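Local coordinates for protein tonb-dependent siderophore receptor (Acinetobacter baumannii, PDB 5FP1) that probably takes part in the initial step of iron uptake, binding iron-chelating siderophores at the outer membrane for TonB-dependent import, at residues 103-108 with 293-298; 223-228 with 266-271. All coordinates share one frame; numbering follows the deposited sequence.

Interaction 1. Residues 103-108 with 293-298; sequences NSTSQN and AKSKND
Ser295 OG, gripped by Asn269 OD1 and a water and with the hydroxyl of Thr105 close by, is the polar centre of this meeting of plug loop and barrel wall. It hydrogen-bonds Asn269 OD1 on the neighbouring strand 264-279 and accepts a bond from the water 2.7 Å from OG. Thr105 OG1 lies 2.9 Å from Ser295 OG. The CB of Thr105 points toward the strand, and OG1, between the backbone N and carbonyl carbon (chi1 47°), is the branch that meets Ser295.

The water on Ser295 OG also donates to Ser106 O, at 2.7 Å. A second water donates to the same carbonyl, 2.8 Å from Ser106 O, and spans to Lys296 O. A third joins the side chains, lying 2.8 Å from Ser106 OG and accepting from Asn297 ND2. The opposite branch of that amide, OD1, is bonded by Gln265 NE2, which helps fix the amide's rotation. Flanking this polar patch, Asn103 OD1 rests 3.5 Å from the methyl CB of Ala293.

Hydroxyls, amides and bridging waters dominate the small interface. Three waters bridge the loop to the strand, while Ser295 and Asn297 also bond to the neighbouring strand; such a hydrated boundary is consistent with a plug that is thought to rearrange or move during transport, as in other TonB-dependent receptors.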
ATOM      1  N   ASN A 103       8.226   1.818   6.727  1.00 16.70           N
ATOM      2  CA  ASN A 103       8.666   2.952   5.938  1.00 17.75           C
ATOM      3  C   ASN A 103       7.418   3.569   5.345  1.00 19.36           C
ATOM      4  O   ASN A 103       7.166   3.458   4.131  1.00 23.28           O
ATOM      5  CB  ASN A 103       9.617   2.465   4.839  1.00 21.43           C
ATOM      6  CG  ASN A 103      10.341   3.604   4.148  1.00 35.32           C
ATOM      7  OD1 ASN A 103      10.946   4.449   4.795  1.00 48.75           O
ATOM      8  ND2 ASN A 103      10.278   3.628   2.834  1.00 44.52           N
ATOM      9  N   SER A 104       6.608   4.160   6.215  1.00 17.07           N
ATOM     10  CA  SER A 104       5.253   4.582   5.852  1.00 17.76           C
ATOM     11  C   SER A 104       5.081   6.080   5.698  1.00 20.35           C
ATOM     12  O   SER A 104       4.043   6.614   6.051  1.00 26.48           O
ATOM     13  CB  SER A 104       4.232   4.067   6.882  1.00 20.63           C
ATOM     14  OG  SER A 104       4.015   2.688   6.670  1.00 22.66           O
ATOM     15  N   THR A 105       6.065   6.747   5.118  1.00 15.45           N
ATOM     16  CA  THR A 105       5.855   8.072   4.592  1.00 18.23           C
ATOM     17  C   THR A 105       5.129   7.952   3.274  1.00 15.85           C
ATOM     18  O   THR A 105       5.257   6.935   2.561  1.00 16.60           O
ATOM     19  CB  THR A 105       7.217   8.792   4.407  1.00 18.69           C
ATOM     20  OG1 THR A 105       8.130   7.910   3.748  1.00 19.74           O
ATOM     21  CG2 THR A 105       7.803   9.145   5.790  1.00 20.47           C
ATOM     22  N   SER A 106       4.417   8.996   2.891  1.00 15.08           N
ATOM     23  CA  SER A 106       3.664   8.897   1.650  1.00 15.83           C
ATOM     24  C   SER A 106       4.590   8.825   0.428  1.00 16.06           C
ATOM     25  O   SER A 106       5.464   9.685   0.215  1.00 18.16           O
ATOM     26  CB  SER A 106       2.703  10.041   1.496  1.00 17.18           C
ATOM     27  OG  SER A 106       1.877   9.842   0.357  1.00 16.09           O
ATOM     28  N   GLN A 107       4.347   7.799  -0.369  1.00 16.57           N
ATOM     29  CA  GLN A 107       5.131   7.515  -1.570  1.00 17.61           C
ATOM     30  C   GLN A 107       4.261   6.757  -2.558  1.00 17.73           C
ATOM     31  O   GLN A 107       3.299   6.069  -2.172  1.00 15.47           O
ATOM     32  CB  GLN A 107       6.311   6.585  -1.231  1.00 21.71           C
ATOM     33  CG  GLN A 107       7.218   7.051  -0.124  1.00 26.99           C
ATOM     34  CD  GLN A 107       8.114   5.946   0.429  1.00 23.34           C
ATOM     35  OE1 GLN A 107       8.290   5.792   1.663  1.00 22.89           O
ATOM     36  NE2 GLN A 107       8.735   5.232  -0.460  1.00 18.47           N
ATOM     37  N   ASN A 108       4.615   6.856  -3.834  1.00 17.13           N
ATOM     38  CA  ASN A 108       4.097   5.962  -4.876  1.00 20.71           C
ATOM     39  C   ASN A 108       5.197   4.928  -5.145  1.00 21.11           C
ATOM     40  O   ASN A 108       6.156   5.207  -5.872  1.00 19.28           O
ATOM     41  CB  ASN A 108       3.778   6.770  -6.133  1.00 21.82           C
ATOM     42  CG  ASN A 108       2.775   7.894  -5.867  1.00 24.05           C
ATOM     43  OD1 ASN A 108       1.813   7.715  -5.157  1.00 26.44           O
ATOM     44  ND2 ASN A 108       2.996   9.039  -6.470  1.00 33.63           N
ATOM     45  N   ALA A 293      16.261   6.244   6.618  1.00 19.62           N
ATOM     46  CA  ALA A 293      15.414   6.590   5.474  1.00 19.29           C
ATOM     47  C   ALA A 293      15.204   8.083   5.391  1.00 18.66           C
ATOM     48  O   ALA A 293      15.007   8.749   6.399  1.00 20.65           O
ATOM     49  CB  ALA A 293      14.070   5.880   5.540  1.00 22.63           C
ATOM     50  N   LYS A 294      15.232   8.605   4.175  1.00 16.61           N
ATOM     51  CA  LYS A 294      14.926  10.009   3.947  1.00 19.00           C
ATOM     52  C   LYS A 294      13.831  10.029   2.888  1.00 19.26           C
ATOM     53  O   LYS A 294      13.930   9.336   1.872  1.00 18.00           O
ATOM     54  CB  LYS A 294      16.166  10.766   3.462  1.00 20.80           C
ATOM     55  CG  LYS A 294      15.850  12.184   3.000  1.00 28.75           C
ATOM     56  CD  LYS A 294      16.717  13.209   3.682  1.00 37.67           C
ATOM     57  CE  LYS A 294      16.329  14.623   3.311  1.00 40.57           C
ATOM     58  NZ  LYS A 294      16.272  15.430   4.553  1.00 34.29           N
ATOM     59  N   SER A 295      12.764  10.774   3.139  1.00 17.78           N
ATOM     60  CA  SER A 295      11.621  10.752   2.238  1.00 16.92           C
ATOM     61  C   SER A 295      11.065  12.162   2.076  1.00 19.11           C
ATOM     62  O   SER A 295      10.695  12.810   3.069  1.00 16.91           O
ATOM     63  CB  SER A 295      10.531   9.814   2.792  1.00 19.88           C
ATOM     64  OG  SER A 295       9.452   9.681   1.869  1.00 19.87           O
ATOM     65  N   LYS A 296      11.024  12.628   0.829  1.00 17.74           N
ATOM     66  CA  LYS A 296      10.484  13.942   0.496  1.00 17.85           C
ATOM     67  C   LYS A 296       9.309  13.837  -0.449  1.00 16.39           C
ATOM     68  O   LYS A 296       9.273  12.973  -1.311  1.00 16.36           O
ATOM     69  CB  LYS A 296      11.577  14.815  -0.144  1.00 19.58           C
ATOM     70  CG  LYS A 296      12.789  14.946   0.763  1.00 26.09           C
ATOM     71  CD  LYS A 296      13.926  15.768   0.156  1.00 33.24           C
ATOM     72  CE  LYS A 296      13.523  17.218   0.018  1.00 45.98           C
ATOM     73  NZ  LYS A 296      14.709  18.121   0.086  1.00 68.16           N
ATOM     74  N   ASN A 297       8.346  14.737  -0.278  1.00 14.91           N
ATOM     75  CA  ASN A 297       7.175  14.793  -1.114  1.00 14.88           C
ATOM     76  C   ASN A 297       6.817  16.255  -1.276  1.00 17.28           C
ATOM     77  O   ASN A 297       6.766  17.011  -0.290  1.00 18.87           O
ATOM     78  CB  ASN A 297       6.043  13.990  -0.427  1.00 15.63           C
ATOM     79  CG  ASN A 297       4.868  13.662  -1.335  1.00 17.88           C
ATOM     80  OD1 ASN A 297       4.920  13.752  -2.583  1.00 15.46           O
ATOM     81  ND2 ASN A 297       3.775  13.220  -0.690  1.00 19.97           N
ATOM     82  N   ASP A 298       6.569  16.665  -2.506  1.00 15.74           N
ATOM     83  CA  ASP A 298       6.316  18.067  -2.821  1.00 16.80           C
ATOM     84  C   ASP A 298       5.296  18.061  -3.945  1.00 17.80           C
ATOM     85  O   ASP A 298       5.588  17.570  -5.033  1.00 16.95           O
ATOM     86  CB  ASP A 298       7.632  18.732  -3.264  1.00 18.75           C
ATOM     87  CG  ASP A 298       7.509  20.223  -3.487  1.00 23.15           C
ATOM     88  OD1 ASP A 298       6.467  20.825  -3.198  1.00 19.74           O
ATOM     89  OD2 ASP A 298       8.490  20.818  -3.962  1.00 25.29           O
TER
HETATM   90  O   HOH W   1       7.747  10.379  -1.314  1.00 15.86           O
HETATM   91  O   HOH W   2       2.082  11.298  -2.051  1.00 17.73           O
HETATM   92  O   HOH W   3       7.218  11.185   1.684  1.00 18.34           O

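Interaction 2. Residues 223-228 with 266-271; sequences YLQTDD and KQENHI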
ATOM      1  N   TYR A 223      17.346   4.299  -3.960  1.00 17.95           N
ATOM      2  CA  TYR A 223      17.047   5.669  -4.356  1.00 18.70           C
ATOM      3  C   TYR A 223      16.020   5.642  -5.457  1.00 15.39           C
ATOM      4  O   TYR A 223      16.141   4.882  -6.429  1.00 19.04           O
ATOM      5  CB  TYR A 223      18.298   6.366  -4.892  1.00 19.77           C
ATOM      6  CG  TYR A 223      18.030   7.625  -5.727  1.00 18.17           C
ATOM      7  CD1 TYR A 223      17.786   8.847  -5.119  1.00 18.40           C
ATOM      8  CD2 TYR A 223      18.045   7.578  -7.112  1.00 22.47           C
ATOM      9  CE1 TYR A 223      17.568   9.997  -5.870  1.00 22.51           C
ATOM     10  CE2 TYR A 223      17.836   8.718  -7.883  1.00 24.16           C
ATOM     11  CZ  TYR A 223      17.599   9.923  -7.266  1.00 22.93           C
ATOM     12  OH  TYR A 223      17.395  11.053  -8.043  1.00 23.22           O
ATOM     13  N   LEU A 224      15.015   6.494  -5.306  1.00 15.60           N
ATOM     14  CA  LEU A 224      14.021   6.735  -6.326  1.00 16.01           C
ATOM     15  C   LEU A 224      13.592   8.180  -6.310  1.00 17.38           C
ATOM     16  O   LEU A 224      13.296   8.757  -5.232  1.00 16.97           O
ATOM     17  CB  LEU A 224      12.783   5.859  -6.098  1.00 17.79           C
ATOM     18  CG  LEU A 224      11.704   5.965  -7.179  1.00 16.13           C
ATOM     19  CD1 LEU A 224      12.114   5.267  -8.450  1.00 18.49           C
ATOM     20  CD2 LEU A 224      10.375   5.385  -6.700  1.00 19.28           C
ATOM     21  N   GLN A 225      13.539   8.775  -7.497  1.00 16.71           N
ATOM     22  CA  GLN A 225      13.145  10.171  -7.610  1.00 17.78           C
ATOM     23  C   GLN A 225      12.184  10.334  -8.760  1.00 18.12           C
ATOM     24  O   GLN A 225      12.404   9.777  -9.854  1.00 18.06           O
ATOM     25  CB  GLN A 225      14.378  11.085  -7.790  1.00 20.82           C
ATOM     26  CG  GLN A 225      14.018  12.564  -7.664  1.00 24.79           C
ATOM     27  CD  GLN A 225      15.210  13.497  -7.451  1.00 33.41           C
ATOM     28  OE1 GLN A 225      16.349  13.083  -7.134  1.00 27.46           O
ATOM     29  NE2 GLN A 225      14.939  14.791  -7.602  1.00 31.09           N
ATOM     30  N   THR A 226      11.087  11.057  -8.506  1.00 16.72           N
ATOM     31  CA  THR A 226      10.018  11.211  -9.495  1.00 17.73           C
ATOM     32  C   THR A 226       9.788  12.667  -9.846  1.00 17.43           C
ATOM     33  O   THR A 226      10.105  13.577  -9.067  1.00 18.12           O
ATOM     34  CB  THR A 226       8.654  10.678  -8.985  1.00 21.11           C
ATOM     35  OG1 THR A 226       8.122  11.618  -8.037  1.00 22.99           O
ATOM     36  CG2 THR A 226       8.790   9.338  -8.325  1.00 20.72           C
ATOM     37  N   ASP A 227       9.170  12.883 -11.009  1.00 17.28           N
ATOM     38  CA  ASP A 227       8.863  14.225 -11.507  1.00 18.27           C
ATOM     39  C   ASP A 227       7.608  14.082 -12.357  1.00 19.87           C
ATOM     40  O   ASP A 227       7.686  13.726 -13.543  1.00 21.76           O
ATOM     41  CB  ASP A 227      10.051  14.740 -12.351  1.00 23.24           C
ATOM     42  CG  ASP A 227       9.878  16.190 -12.830  1.00 31.54           C
ATOM     43  OD1 ASP A 227       9.014  16.928 -12.337  1.00 30.40           O
ATOM     44  OD2 ASP A 227      10.646  16.601 -13.714  1.00 42.42           O
ATOM     45  N   ASP A 228       6.448  14.303 -11.748  1.00 19.05           N
ATOM     46  CA  ASP A 228       5.195  13.942 -12.347  1.00 18.50           C
ATOM     47  C   ASP A 228       4.291  15.152 -12.571  1.00 18.63           C
ATOM     48  O   ASP A 228       4.432  16.181 -11.890  1.00 16.54           O
ATOM     49  CB  ASP A 228       4.399  13.012 -11.426  1.00 19.51           C
ATOM     50  CG  ASP A 228       5.098  11.710 -11.106  1.00 26.40           C
ATOM     51  OD1 ASP A 228       6.026  11.262 -11.834  1.00 21.80           O
ATOM     52  OD2 ASP A 228       4.631  11.092 -10.118  1.00 28.19           O
ATOM     53  N   LYS A 266       6.723  15.840  -6.970  1.00 15.04           N
ATOM     54  CA  LYS A 266       8.090  15.369  -6.939  1.00 16.07           C
ATOM     55  C   LYS A 266       8.344  14.618  -5.636  1.00 14.86           C
ATOM     56  O   LYS A 266       8.183  15.157  -4.536  1.00 17.20           O
ATOM     57  CB  LYS A 266       9.039  16.568  -7.022  1.00 19.11           C
ATOM     58  CG  LYS A 266       8.956  17.320  -8.346  1.00 25.31           C
ATOM     59  CD  LYS A 266       9.544  18.726  -8.233  1.00 32.00           C
ATOM     60  CE  LYS A 266       9.544  19.410  -9.593  1.00 44.85           C
ATOM     61  NZ  LYS A 266      10.236  20.729  -9.547  1.00 59.86           N
ATOM     62  N   GLN A 267       8.678  13.345  -5.766  1.00 14.70           N
ATOM     63  CA  GLN A 267       9.015  12.534  -4.622  1.00 15.85           C
ATOM     64  C   GLN A 267      10.481  12.176  -4.714  1.00 18.39           C
ATOM     65  O   GLN A 267      11.020  11.933  -5.804  1.00 17.55           O
ATOM     66  CB  GLN A 267       8.143  11.270  -4.603  1.00 17.59           C
ATOM     67  CG  GLN A 267       6.649  11.575  -4.577  1.00 18.92           C
ATOM     68  CD  GLN A 267       5.780  10.372  -4.289  1.00 19.89           C
ATOM     69  OE1 GLN A 267       6.127   9.236  -4.606  1.00 19.87           O
ATOM     70  NE2 GLN A 267       4.638  10.617  -3.684  1.00 22.69           N
ATOM     71  N   GLU A 268      11.099  12.040  -3.558  1.00 16.53           N
ATOM     72  CA  GLU A 268      12.488  11.610  -3.494  1.00 17.66           C
ATOM     73  C   GLU A 268      12.707  10.774  -2.251  1.00 16.15           C
ATOM     74  O   GLU A 268      12.439  11.219  -1.147  1.00 17.35           O
ATOM     75  CB  GLU A 268      13.427  12.822  -3.475  1.00 19.48           C
ATOM     76  CG  GLU A 268      14.895  12.419  -3.508  1.00 23.01           C
ATOM     77  CD  GLU A 268      15.846  13.621  -3.479  1.00 33.12           C
ATOM     78  OE1 GLU A 268      15.429  14.758  -3.793  1.00 26.08           O
ATOM     79  OE2 GLU A 268      17.023  13.427  -3.141  1.00 28.99           O
ATOM     80  N   ASN A 269      13.167   9.547  -2.458  1.00 14.82           N
ATOM     81  CA  ASN A 269      13.337   8.595  -1.389  1.00 15.48           C
ATOM     82  C   ASN A 269      14.719   7.961  -1.415  1.00 16.43           C
ATOM     83  O   ASN A 269      15.164   7.518  -2.471  1.00 16.90           O
ATOM     84  CB  ASN A 269      12.265   7.536  -1.462  1.00 16.60           C
ATOM     85  CG  ASN A 269      10.928   8.053  -0.945  1.00 17.56           C
ATOM     86  OD1 ASN A 269      10.667   8.073   0.261  1.00 17.25           O
ATOM     87  ND2 ASN A 269      10.130   8.567  -1.852  1.00 16.74           N
ATOM     88  N   HIS A 270      15.335   7.911  -0.234  1.00 18.17           N
ATOM     89  CA  HIS A 270      16.625   7.259  -0.030  1.00 18.17           C
ATOM     90  C   HIS A 270      16.468   6.321   1.130  1.00 20.10           C
ATOM     91  O   HIS A 270      15.889   6.704   2.162  1.00 21.44           O
ATOM     92  CB  HIS A 270      17.693   8.283   0.365  1.00 17.72           C
ATOM     93  CG  HIS A 270      17.926   9.365  -0.630  1.00 22.52           C
ATOM     94  ND1 HIS A 270      19.028   9.379  -1.462  1.00 22.88           N
ATOM     95  CD2 HIS A 270      17.236  10.502  -0.900  1.00 23.01           C
ATOM     96  CE1 HIS A 270      18.992  10.464  -2.215  1.00 26.03           C
ATOM     97  NE2 HIS A 270      17.910  11.157  -1.903  1.00 23.58           N
ATOM     98  N   ILE A 271      16.986   5.096   0.999  1.00 18.23           N
ATOM     99  CA  ILE A 271      17.042   4.183   2.140  1.00 18.05           C
ATOM    100  C   ILE A 271      18.447   3.531   2.192  1.00 20.21           C
ATOM    101  O   ILE A 271      18.909   2.988   1.188  1.00 20.46           O
ATOM    102  CB  ILE A 271      16.003   3.025   2.032  1.00 20.02           C
ATOM    103  CG1 ILE A 271      14.584   3.557   1.803  1.00 22.91           C
ATOM    104  CG2 ILE A 271      16.048   2.142   3.297  1.00 24.76           C
ATOM    105  CD1 ILE A 271      13.544   2.479   1.542  1.00 24.61           C
TER
HETATM  106  O   HOH W   4      10.527   8.634  -4.684  1.00 20.32           O
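Tyr223 and His270 stand side by side on one face of an antiparallel strand pair, pointing the same way, with their ring planes 52° apart. Tyr223 CD1 comes over a face of the imidazole, 3.5 Å from His270 CE1. Two residues along, on the same face, Gln225 and Glu268 also run alongside each other, and the amide and carboxylate planes, only 6° apart, stack with Gln225 OE1 3.7 Å from Glu268 CD. Glu268 then links the two pairs: its OE2 uses the anti lone pair to accept from His270 NE2, at 2.7 Å and nearly straight, in the plane of the imidazole. Tyr221 OH engages His270 ND1, so both ring nitrogens are held.

Leu224 and Asn269 form a hydrogen-bonded pair between these steps, and Thr226 N continues the pattern to Gln267 O. Near the strand's end Thr226 OG1, between its backbone N and carbonyl carbon (chi1 75°), accepts from Gln267 N, 2.9 Å away, in place of the backbone carbonyl.

A bound C8E detergent molecule lies near His270, while Leu224 and Asn269 face the plug loop, touching Glu110 and Gln107. The pair belongs to the barrel wall, flanked by strand 197-209 beside Tyr223 and strand 284-304 beyond residues 266-271.

In the fold
Reading from the N terminus, the chain passes through the plug, whose loop 103-108 is the first partner of interaction 1, and then enters the barrel. Strand 215-226 supplies most of residues 223-228, and after an excursion the chain returns in strand 264-279 to close interaction 2. The next strand, 284-304, brings residues 293-298 back against the plug loop and closes interaction 1. Interaction 2 is thus nested within the far longer loop closed by interaction 1. Interaction 2 joins two strands of the wall; interaction 1 joins the plug loop to it. They meet where strands 264-279 and 284-304 lie side by side, through a probable backbone bond from Lys296 N to Glu268 O.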